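Local atomic coordinates of hypothetical 33.3 KDA protein IN ade3-ser2 intergenic region (Saccharomyces cerevisiae, PDB entry 1ODF), a protein that is thought to act as an ATP-dependent kinase of the GLYK family, transferring phosphate to a substrate that has not yet been identified. Residues L9-E14 and L271-D276; Y67-D72 and I157-F162; N166-G171 and Y252-N257. One frame throughout, in Å; residues are numbered along the deposited sequence.

Contact 1. Residues L9-E14 and L271-D276; sequences LDYTIE and LTLGID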
loop_
_atom_site.group_PDB
_atom_site.type_symbol
_atom_site.label_atom_id
_atom_site.label_comp_id
_atom_site.label_asym_id
_atom_site.label_seq_id
_atom_site.Cartn_x
_atom_site.Cartn_y
_atom_site.Cartn_z
ATOM N N LEU A 9 4.247 15.478 -5.958
ATOM C CA LEU A 9 5.680 15.207 -5.903
ATOM C C LEU A 9 6.413 16.347 -5.188
ATOM O O LEU A 9 7.270 16.116 -4.332
ATOM C CB LEU A 9 6.237 15.080 -7.318
ATOM C CG LEU A 9 7.283 14.004 -7.634
ATOM C CD1 LEU A 9 8.108 14.496 -8.823
ATOM C CD2 LEU A 9 8.197 13.722 -6.456
ATOM N N ASP A 10 6.079 17.577 -5.569
ATOM C CA ASP A 10 6.684 18.761 -4.984
ATOM C C ASP A 10 6.514 18.758 -3.467
ATOM O O ASP A 10 7.470 18.981 -2.722
ATOM C CB ASP A 10 6.030 20.014 -5.570
ATOM C CG ASP A 10 6.383 20.233 -7.034
ATOM O OD1 ASP A 10 5.692 21.044 -7.684
ATOM O OD2 ASP A 10 7.351 19.611 -7.533
ATOM N N TYR A 11 5.292 18.499 -3.017
ATOM C CA TYR A 11 5.016 18.472 -1.595
ATOM C C TYR A 11 5.714 17.308 -0.913
ATOM O O TYR A 11 6.270 17.456 0.175
ATOM C CB TYR A 11 3.513 18.382 -1.346
ATOM C CG TYR A 11 2.784 19.674 -1.611
ATOM C CD1 TYR A 11 1.935 19.809 -2.710
ATOM C CD2 TYR A 11 2.946 20.768 -0.762
ATOM C CE1 TYR A 11 1.264 21.000 -2.955
ATOM C CE2 TYR A 11 2.282 21.963 -0.997
ATOM C CZ TYR A 11 1.443 22.073 -2.094
ATOM O OH TYR A 11 0.781 23.259 -2.325
ATOM N N THR A 12 5.686 16.150 -1.560
ATOM C CA THR A 12 6.304 14.965 -0.993
ATOM C C THR A 12 7.820 15.117 -0.797
ATOM O O THR A 12 8.342 14.771 0.262
ATOM C CB THR A 12 6.002 13.732 -1.859
ATOM O OG1 THR A 12 4.578 13.549 -1.945
ATOM C CG2 THR A 12 6.626 12.489 -1.247
ATOM N N ILE A 13 8.508 15.643 -1.812
ATOM C CA ILE A 13 9.952 15.848 -1.757
ATOM C C ILE A 13 10.276 16.883 -0.688
ATOM O O ILE A 13 11.245 16.749 0.056
ATOM C CB ILE A 13 10.501 16.349 -3.120
ATOM C CG1 ILE A 13 10.427 15.226 -4.158
ATOM C CG2 ILE A 13 11.940 16.852 -2.959
ATOM C CD1 ILE A 13 10.956 15.619 -5.526
ATOM N N GLU A 14 9.457 17.923 -0.634
ATOM C CA GLU A 14 9.608 18.989 0.337
ATOM C C GLU A 14 9.575 18.369 1.740
ATOM O O GLU A 14 10.480 18.574 2.556
ATOM C CB GLU A 14 8.458 19.976 0.142
ATOM C CG GLU A 14 8.276 21.029 1.215
ATOM C CD GLU A 14 7.109 21.956 0.896
ATOM O OE1 GLU A 14 7.173 22.649 -0.149
ATOM O OE2 GLU A 14 6.131 21.986 1.679
ATOM N N LEU A 271 2.437 13.236 6.113
ATOM C CA LEU A 271 2.031 14.261 5.169
ATOM C C LEU A 271 0.740 13.775 4.519
ATOM O O LEU A 271 0.708 12.685 3.946
ATOM C CB LEU A 271 3.099 14.465 4.090
ATOM C CG LEU A 271 2.668 15.263 2.844
ATOM C CD1 LEU A 271 2.404 16.704 3.220
ATOM C CD2 LEU A 271 3.760 15.192 1.772
ATOM N N THR A 272 -0.325 14.565 4.625
ATOM C CA THR A 272 -1.594 14.191 4.008
ATOM C C THR A 272 -1.890 15.154 2.859
ATOM O O THR A 272 -1.820 16.378 3.012
ATOM C CB THR A 272 -2.782 14.217 5.019
ATOM O OG1 THR A 272 -2.553 13.270 6.074
ATOM C CG2 THR A 272 -4.083 13.855 4.311
ATOM N N LEU A 273 -2.204 14.585 1.700
ATOM C CA LEU A 273 -2.499 15.367 0.509
ATOM C C LEU A 273 -3.899 15.068 0.001
ATOM O O LEU A 273 -4.258 13.904 -0.217
ATOM C CB LEU A 273 -1.503 15.045 -0.606
ATOM C CG LEU A 273 0.000 15.223 -0.394
ATOM C CD1 LEU A 273 0.717 14.850 -1.677
ATOM C CD2 LEU A 273 0.317 16.655 -0.016
ATOM N N GLY A 274 -4.685 16.123 -0.180
ATOM C CA GLY A 274 -6.030 15.959 -0.692
ATOM C C GLY A 274 -6.006 16.288 -2.170
ATOM O O GLY A 274 -5.584 17.378 -2.544
ATOM N N ILE A 275 -6.439 15.355 -3.014
ATOM C CA ILE A 275 -6.430 15.602 -4.455
ATOM C C ILE A 275 -7.798 15.390 -5.082
ATOM O O ILE A 275 -8.611 14.618 -4.575
ATOM C CB ILE A 275 -5.418 14.696 -5.186
ATOM C CG1 ILE A 275 -5.930 13.252 -5.221
ATOM C CG2 ILE A 275 -4.074 14.769 -4.492
ATOM C CD1 ILE A 275 -5.050 12.309 -6.027
ATOM N N ASP A 276 -8.034 16.082 -6.195
ATOM C CA ASP A 276 -9.304 16.002 -6.914
ATOM C C ASP A 276 -9.241 15.044 -8.102
ATOM O O ASP A 276 -8.199 14.437 -8.369
ATOM C CB ASP A 276 -9.713 17.395 -7.401
ATOM C CG ASP A 276 -8.750 17.966 -8.444
ATOM O OD1 ASP A 276 -8.873 19.171 -8.762
ATOM O OD2 ASP A 276 -7.879 17.222 -8.952
#

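Contact 2. Residues Y67-D72 and I157-F162; sequences YASIDD and ILEGWF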
loop_
_atom_site.group_PDB
_atom_site.type_symbol
_atom_site.label_atom_id
_atom_site.label_comp_id
_atom_site.label_asym_id
_atom_site.label_seq_id
_atom_site.Cartn_x
_atom_site.Cartn_y
_atom_site.Cartn_z
ATOM N N TYR A 67 12.710 -0.839 -1.722
ATOM C CA TYR A 67 11.382 -0.466 -2.190
ATOM C C TYR A 67 10.540 -1.696 -2.463
ATOM O O TYR A 67 11.041 -2.718 -2.935
ATOM C CB TYR A 67 11.482 0.373 -3.473
ATOM C CG TYR A 67 10.139 0.726 -4.082
ATOM C CD1 TYR A 67 9.373 -0.234 -4.762
ATOM C CD2 TYR A 67 9.606 2.004 -3.935
ATOM C CE1 TYR A 67 8.109 0.070 -5.268
ATOM C CE2 TYR A 67 8.347 2.326 -4.440
ATOM C CZ TYR A 67 7.602 1.356 -5.102
ATOM O OH TYR A 67 6.357 1.685 -5.591
ATOM N N ALA A 68 9.252 -1.592 -2.165
ATOM C CA ALA A 68 8.340 -2.687 -2.421
ATOM C C ALA A 68 6.893 -2.217 -2.414
ATOM O O ALA A 68 6.536 -1.266 -1.724
ATOM C CB ALA A 68 8.532 -3.795 -1.379
ATOM N N SER A 69 6.080 -2.870 -3.233
ATOM C CA SER A 69 4.651 -2.608 -3.269
ATOM C C SER A 69 4.123 -3.756 -2.425
ATOM O O SER A 69 4.662 -4.862 -2.478
ATOM C CB SER A 69 4.095 -2.735 -4.684
ATOM O OG SER A 69 2.717 -3.079 -4.642
ATOM N N ILE A 70 3.099 -3.510 -1.627
ATOM C CA ILE A 70 2.562 -4.595 -0.821
ATOM C C ILE A 70 2.138 -5.763 -1.724
ATOM O O ILE A 70 2.192 -6.923 -1.315
ATOM C CB ILE A 70 1.354 -4.117 0.042
ATOM C CG1 ILE A 70 0.859 -5.258 0.937
ATOM C CG2 ILE A 70 0.237 -3.600 -0.852
ATOM C CD1 ILE A 70 1.866 -5.704 1.993
ATOM N N ASP A 71 1.746 -5.472 -2.961
ATOM C CA ASP A 71 1.322 -6.541 -3.862
ATOM C C ASP A 71 2.459 -7.458 -4.316
ATOM O O ASP A 71 2.219 -8.533 -4.866
ATOM C CB ASP A 71 0.571 -5.956 -5.046
ATOM C CG ASP A 71 -0.804 -5.450 -4.653
ATOM O OD1 ASP A 71 -1.398 -4.669 -5.426
ATOM O OD2 ASP A 71 -1.293 -5.842 -3.567
ATOM N N ASP A 72 3.694 -7.037 -4.063
ATOM C CA ASP A 72 4.850 -7.853 -4.387
ATOM C C ASP A 72 4.742 -9.121 -3.536
ATOM O O ASP A 72 5.333 -10.156 -3.861
ATOM C CB ASP A 72 6.150 -7.142 -4.001
ATOM C CG ASP A 72 6.513 -6.011 -4.937
ATOM O OD1 ASP A 72 5.833 -5.840 -5.973
ATOM O OD2 ASP A 72 7.500 -5.302 -4.634
ATOM N N ILE A 157 10.941 1.725 1.582
ATOM C CA ILE A 157 9.728 2.296 1.030
ATOM C C ILE A 157 8.720 1.204 0.710
ATOM O O ILE A 157 9.008 0.298 -0.067
ATOM C CB ILE A 157 10.052 3.086 -0.266
ATOM C CG1 ILE A 157 11.092 4.166 0.045
ATOM C CG2 ILE A 157 8.792 3.705 -0.849
ATOM C CD1 ILE A 157 11.523 4.968 -1.163
ATOM N N LEU A 158 7.547 1.284 1.329
ATOM C CA LEU A 158 6.481 0.320 1.079
ATOM C C LEU A 158 5.235 1.119 0.675
ATOM O O LEU A 158 4.961 2.183 1.244
ATOM C CB LEU A 158 6.196 -0.521 2.330
ATOM C CG LEU A 158 5.125 -1.612 2.172
ATOM C CD1 LEU A 158 5.609 -2.679 1.181
ATOM C CD2 LEU A 158 4.819 -2.230 3.524
ATOM N N GLU A 159 4.491 0.614 -0.308
ATOM C CA GLU A 159 3.299 1.310 -0.777
ATOM C C GLU A 159 2.143 0.373 -1.099
ATOM O O GLU A 159 2.347 -0.735 -1.595
ATOM C CB GLU A 159 3.634 2.147 -2.012
ATOM C CG GLU A 159 3.898 1.333 -3.271
ATOM C CD GLU A 159 2.624 0.959 -4.029
ATOM O OE1 GLU A 159 2.703 0.052 -4.880
ATOM O OE2 GLU A 159 1.551 1.567 -3.788
ATOM N N GLY A 160 0.932 0.846 -0.807
ATOM C CA GLY A 160 -0.280 0.086 -1.059
ATOM C C GLY A 160 -1.493 0.994 -0.919
ATOM O O GLY A 160 -1.409 2.078 -0.329
ATOM N N TRP A 161 -2.627 0.550 -1.455
ATOM C CA TRP A 161 -3.857 1.334 -1.402
ATOM C C TRP A 161 -4.554 1.262 -0.042
ATOM O O TRP A 161 -5.425 2.083 0.244
ATOM C CB TRP A 161 -4.838 0.889 -2.507
ATOM C CG TRP A 161 -5.313 -0.515 -2.341
ATOM C CD1 TRP A 161 -4.702 -1.650 -2.798
ATOM C CD2 TRP A 161 -6.432 -0.948 -1.563
ATOM N NE1 TRP A 161 -5.371 -2.767 -2.342
ATOM C CE2 TRP A 161 -6.434 -2.362 -1.579
ATOM C CE3 TRP A 161 -7.433 -0.279 -0.845
ATOM C CZ2 TRP A 161 -7.393 -3.115 -0.903
ATOM C CZ3 TRP A 161 -8.382 -1.026 -0.177
ATOM C CH2 TRP A 161 -8.355 -2.430 -0.209
ATOM N N PHE A 162 -4.176 0.293 0.792
ATOM C CA PHE A 162 -4.791 0.146 2.113
ATOM C C PHE A 162 -3.814 0.227 3.301
ATOM O O PHE A 162 -4.166 -0.127 4.429
ATOM C CB PHE A 162 -5.567 -1.173 2.180
ATOM C CG PHE A 162 -4.691 -2.398 2.115
ATOM C CD1 PHE A 162 -4.242 -3.017 3.286
ATOM C CD2 PHE A 162 -4.314 -2.936 0.887
ATOM C CE1 PHE A 162 -3.431 -4.158 3.235
ATOM C CE2 PHE A 162 -3.498 -4.082 0.820
ATOM C CZ PHE A 162 -3.056 -4.695 1.998
HETATM O O HOH W 1 -4.020 -5.204 -2.645
#

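Contact 3. Residues N166-G171 and Y252-N257; sequences NPILQG and YKLYLN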
loop_
_atom_site.group_PDB
_atom_site.type_symbol
_atom_site.label_atom_id
_atom_site.label_comp_id
_atom_site.label_asym_id
_atom_site.label_seq_id
_atom_site.Cartn_x
_atom_site.Cartn_y
_atom_site.Cartn_z
ATOM N N ASN A 166 -6.852 0.283 9.839
ATOM C CA ASN A 166 -6.817 -0.531 11.048
ATOM C C ASN A 166 -8.112 -1.302 11.273
ATOM O O ASN A 166 -9.214 -0.785 11.068
ATOM C CB ASN A 166 -6.503 0.331 12.276
ATOM C CG ASN A 166 -5.085 0.912 12.236
ATOM O OD1 ASN A 166 -4.112 0.192 12.035
ATOM N ND2 ASN A 166 -4.976 2.216 12.430
ATOM N N PRO A 167 -7.985 -2.561 11.703
ATOM C CA PRO A 167 -9.142 -3.416 11.957
ATOM C C PRO A 167 -10.083 -2.892 13.024
ATOM O O PRO A 167 -9.663 -2.229 13.979
ATOM C CB PRO A 167 -8.505 -4.751 12.348
ATOM C CG PRO A 167 -7.181 -4.344 12.937
ATOM C CD PRO A 167 -6.726 -3.277 11.980
ATOM N N ILE A 168 -11.371 -3.161 12.827
ATOM C CA ILE A 168 -12.384 -2.781 13.798
ATOM C C ILE A 168 -12.145 -3.787 14.913
ATOM O O ILE A 168 -12.083 -4.991 14.660
ATOM C CB ILE A 168 -13.801 -2.984 13.246
ATOM C CG1 ILE A 168 -13.972 -2.192 11.942
ATOM C CG2 ILE A 168 -14.821 -2.550 14.293
ATOM C CD1 ILE A 168 -13.661 -0.704 12.078
ATOM N N LEU A 169 -11.993 -3.310 16.139
ATOM C CA LEU A 169 -11.712 -4.212 17.245
ATOM C C LEU A 169 -12.881 -4.481 18.172
ATOM O O LEU A 169 -13.060 -5.602 18.647
ATOM C CB LEU A 169 -10.546 -3.668 18.063
ATOM C CG LEU A 169 -9.247 -3.555 17.267
ATOM C CD1 LEU A 169 -8.158 -2.940 18.148
ATOM C CD2 LEU A 169 -8.844 -4.938 16.756
ATOM N N GLN A 170 -13.684 -3.456 18.417
ATOM C CA GLN A 170 -14.801 -3.593 19.327
ATOM C C GLN A 170 -16.163 -3.433 18.669
ATOM O O GLN A 170 -16.307 -2.694 17.701
ATOM C CB GLN A 170 -14.659 -2.568 20.448
ATOM C CG GLN A 170 -15.657 -2.767 21.559
ATOM C CD GLN A 170 -16.185 -1.455 22.133
ATOM O OE1 GLN A 170 -17.029 -0.784 21.521
ATOM N NE2 GLN A 170 -15.687 -1.082 23.313
ATOM N N GLY A 171 -17.156 -4.129 19.224
ATOM C CA GLY A 171 -18.515 -4.072 18.717
ATOM C C GLY A 171 -18.639 -4.334 17.230
ATOM O O GLY A 171 -19.457 -3.702 16.558
ATOM N N TYR A 252 -12.938 0.889 1.742
ATOM C CA TYR A 252 -12.818 2.342 1.741
ATOM C C TYR A 252 -13.810 2.963 2.715
ATOM O O TYR A 252 -13.428 3.759 3.574
ATOM C CB TYR A 252 -13.057 2.900 0.325
ATOM C CG TYR A 252 -11.882 2.728 -0.614
ATOM C CD1 TYR A 252 -12.055 2.219 -1.904
ATOM C CD2 TYR A 252 -10.587 3.060 -0.206
ATOM C CE1 TYR A 252 -10.961 2.040 -2.761
ATOM C CE2 TYR A 252 -9.490 2.885 -1.057
ATOM C CZ TYR A 252 -9.682 2.374 -2.327
ATOM O OH TYR A 252 -8.587 2.177 -3.150
ATOM N N LYS A 253 -15.076 2.580 2.580
ATOM C CA LYS A 253 -16.133 3.100 3.438
ATOM C C LYS A 253 -15.897 2.802 4.917
ATOM O O LYS A 253 -16.226 3.613 5.777
ATOM C CB LYS A 253 -17.491 2.515 3.032
ATOM C CG LYS A 253 -17.924 2.832 1.618
ATOM C CD LYS A 253 -19.297 2.233 1.326
ATOM C CE LYS A 253 -19.783 2.611 -0.071
ATOM N NZ LYS A 253 -21.194 2.165 -0.333
ATOM N N LEU A 254 -15.337 1.634 5.210
ATOM C CA LEU A 254 -15.084 1.258 6.590
ATOM C C LEU A 254 -13.862 1.912 7.250
ATOM O O LEU A 254 -13.969 2.424 8.360
ATOM C CB LEU A 254 -14.925 -0.260 6.703
ATOM C CG LEU A 254 -15.791 -1.004 7.730
ATOM C CD1 LEU A 254 -15.123 -2.328 8.061
ATOM C CD2 LEU A 254 -15.971 -0.172 8.991
ATOM N N TYR A 255 -12.718 1.916 6.560
ATOM C CA TYR A 255 -11.472 2.426 7.142
ATOM C C TYR A 255 -10.885 3.765 6.722
ATOM O O TYR A 255 -10.165 4.385 7.503
ATOM C CB TYR A 255 -10.362 1.388 6.949
ATOM C CG TYR A 255 -10.769 -0.047 7.197
ATOM C CD1 TYR A 255 -10.884 -0.954 6.140
ATOM C CD2 TYR A 255 -10.988 -0.512 8.491
ATOM C CE1 TYR A 255 -11.200 -2.298 6.373
ATOM C CE2 TYR A 255 -11.301 -1.849 8.739
ATOM C CZ TYR A 255 -11.405 -2.736 7.680
ATOM O OH TYR A 255 -11.693 -4.056 7.936
ATOM N N LEU A 256 -11.163 4.213 5.503
ATOM C CA LEU A 256 -10.564 5.452 5.014
ATOM C C LEU A 256 -10.673 6.673 5.919
ATOM O O LEU A 256 -9.707 7.416 6.087
ATOM C CB LEU A 256 -11.101 5.805 3.622
ATOM C CG LEU A 256 -10.330 6.956 2.946
ATOM C CD1 LEU A 256 -8.865 6.538 2.727
ATOM C CD2 LEU A 256 -10.977 7.326 1.618
ATOM N N ASN A 257 -11.839 6.881 6.511
ATOM C CA ASN A 257 -12.039 8.041 7.370
ATOM C C ASN A 257 -11.124 8.069 8.610
ATOM O O ASN A 257 -10.350 9.007 8.788
ATOM C CB ASN A 257 -13.507 8.119 7.787
ATOM C CG ASN A 257 -13.828 9.394 8.533
ATOM O OD1 ASN A 257 -12.955 10.232 8.769
ATOM N ND2 ASN A 257 -15.084 9.549 8.910
HETATM O O HOH W 2 -8.627 2.549 9.535
#

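Contact 1. Residues L9-E14 and L271-D276
Leu271 and Leu273 reach from strand 269-275 to helix 8-24, where Tyr11 and Thr12 receive them. The CD2 methyl of Leu271 lies 3.7 Å from the carbonyl O of Tyr11 and 3.8 Å from the CA of Thr12, so it rests on the helix backbone itself more than on side chains. Leu273 divides its branches between the two helix residues: CD2 meets the CB of Tyr11 at 3.9 Å, while CD1 faces the OG1 of Thr12 at 4.1 Å. Thr12 crosses both leucines at about a right angle. Its OG1 lies beside its own backbone N (chi1 -59°), where it hydrogen-bonds the carbonyl O of Val8 one turn earlier; the hydroxyl is thereby satisfied within the helix although its surroundings across the contact are apolar. Tyr11 contributes its root: CB points toward the strand, the phenol ring turns off from it, and the side chain also touches Thr284 of strand 281-287. Thr12 also touches Ile51 of helix 44-59. The short segments run nearly antiparallel, at 172°, with axes 9.8 Å apart, the layering of a helix laid on the face of a mixed sheet in an alpha/beta P-loop kinase fold.

Contact 2. Residues Y67-D72 and I157-F162
In the central sheet the outermost strand 65-69 pairs in parallel with 155-160, whose Glu159 reaches the predicted ATP-binding loop, with Ser69 as its neighbour across the strands. Three backbone bonds join them: Ala68 N gives to Ile157 O, Glu159 N to Ala68 O, and Ile70 N to Glu159 O at 2.9 Å, the last being the straightest at 167°. Side chains alternate between the faces. On one, CB of Ala68 meets CD1 of Leu158 at 4.0 Å. On the other, the Tyr67 side chain crosses those of Ile157 and Glu159 obliquely: CD2 lies 3.6 Å from CG2 of Ile157, and OH is 3.4 Å from CG of Glu159. The Tyr67 hydroxyl is hydrogen-bonded to Ser48 of helix 44-59. An alanine in place of Tyr67 would probably open a gap beside CG2 of Ile157 and CG of Glu159 and leave the Ser48 hydroxyl without this partner. Glu159 has CG between its backbone N and carbonyl carbon (chi1 71°), and the chain bends at chi2; its OE1 accepts a weak bond from Ser69 OG at 3.1 Å, while OE2 has a weak bond to Ser45. The Ser69 hydroxyl also receives Asp71 N, an ST turn, and Ser69 N donates to Asp72 OD2 from above the carboxylate plane. Beyond the strands, CZ of Phe162 touches CG1 of Ile70 at 4.1 Å, and a water accepts from Trp161 NE1 and donates to Asp71 OD2. The chemistry is that of a carboxylate met by weak bonds from Ser69 on the neighbouring strand and Ser45 on helix 44-59, with Lys44 alongside, an arrangement consistent with a polar site where nucleotide phosphates would lie.

Contact 3. Residues N166-G171 and Y252-N257
Tyr255, on helix 249-262, presents its ring to the loop at Asn166, Pro167 and Ile168. Its CB points toward the loop, and chi1 of -42° places CG beside the backbone N and anti to the carbonyl carbon. From there CD2 and CE2 do the touching. CD2 comes within 3.1 Å of the carbonyl O of Asn166, and CE2, the next atom out, is 3.3 Å from that same oxygen. CE2 also lies 4.2 Å from CA of Pro167 and equally far from CG1 of Ile168, so it meets three consecutive loop residues. At the tip, OH is hydrogen-bonded to OD1 of Asn186 on helix 182-195. That amide oxygen also accepts from the backbone N of Ile168, and one Asn186 side chain thus serves both partners of the contact. One ring face is taken by the preceding residue, for CB of Leu254 sits over its centre. Farther along, the Leu254 side chain crosses obliquely with that of Ile168, whose CD1 is 3.9 Å from Leu254 CD2. A water bridges the two backbones: it accepts from Asn166 N at 2.9 Å and donates to the carbonyl O of Tyr255 at 3.1 Å. The CB of Asn166 points away from the helix, and its OD1 accepts from NE1 of Trp197. The whole is plain loop-to-helix packing in the alpha/beta kinase fold: the loop that follows strand 155-160 lies against helix 249-262, with Asn186 of helix 182-195 bonded to both.

In the fold
Contacts at different depths here build one probable P-loop kinase domain. Contacts 1 and 2 reach the same sheet, through strand 269-275 and strands 65-69 and 155-160 respectively, their centres 18 Å apart. Contact 2 is central, its centre about 4 Å from the centre of the chain, and its Glu159 side chain is about 3 Å from that of Lys44 in the predicted ATP site; a bound sulfate, probably from the crystallisation liquor, lies about 5 Å from the Glu159 side chain. Contact 3 meets contact 2 directly, where CE3 of Trp161 packs 3.6 Å from OH of Tyr252. That hydroxyl also hydrogen-bonds Gln40 of the predicted site. Strand 269-275 of contact 1 follows helix 249-262 of contact 3.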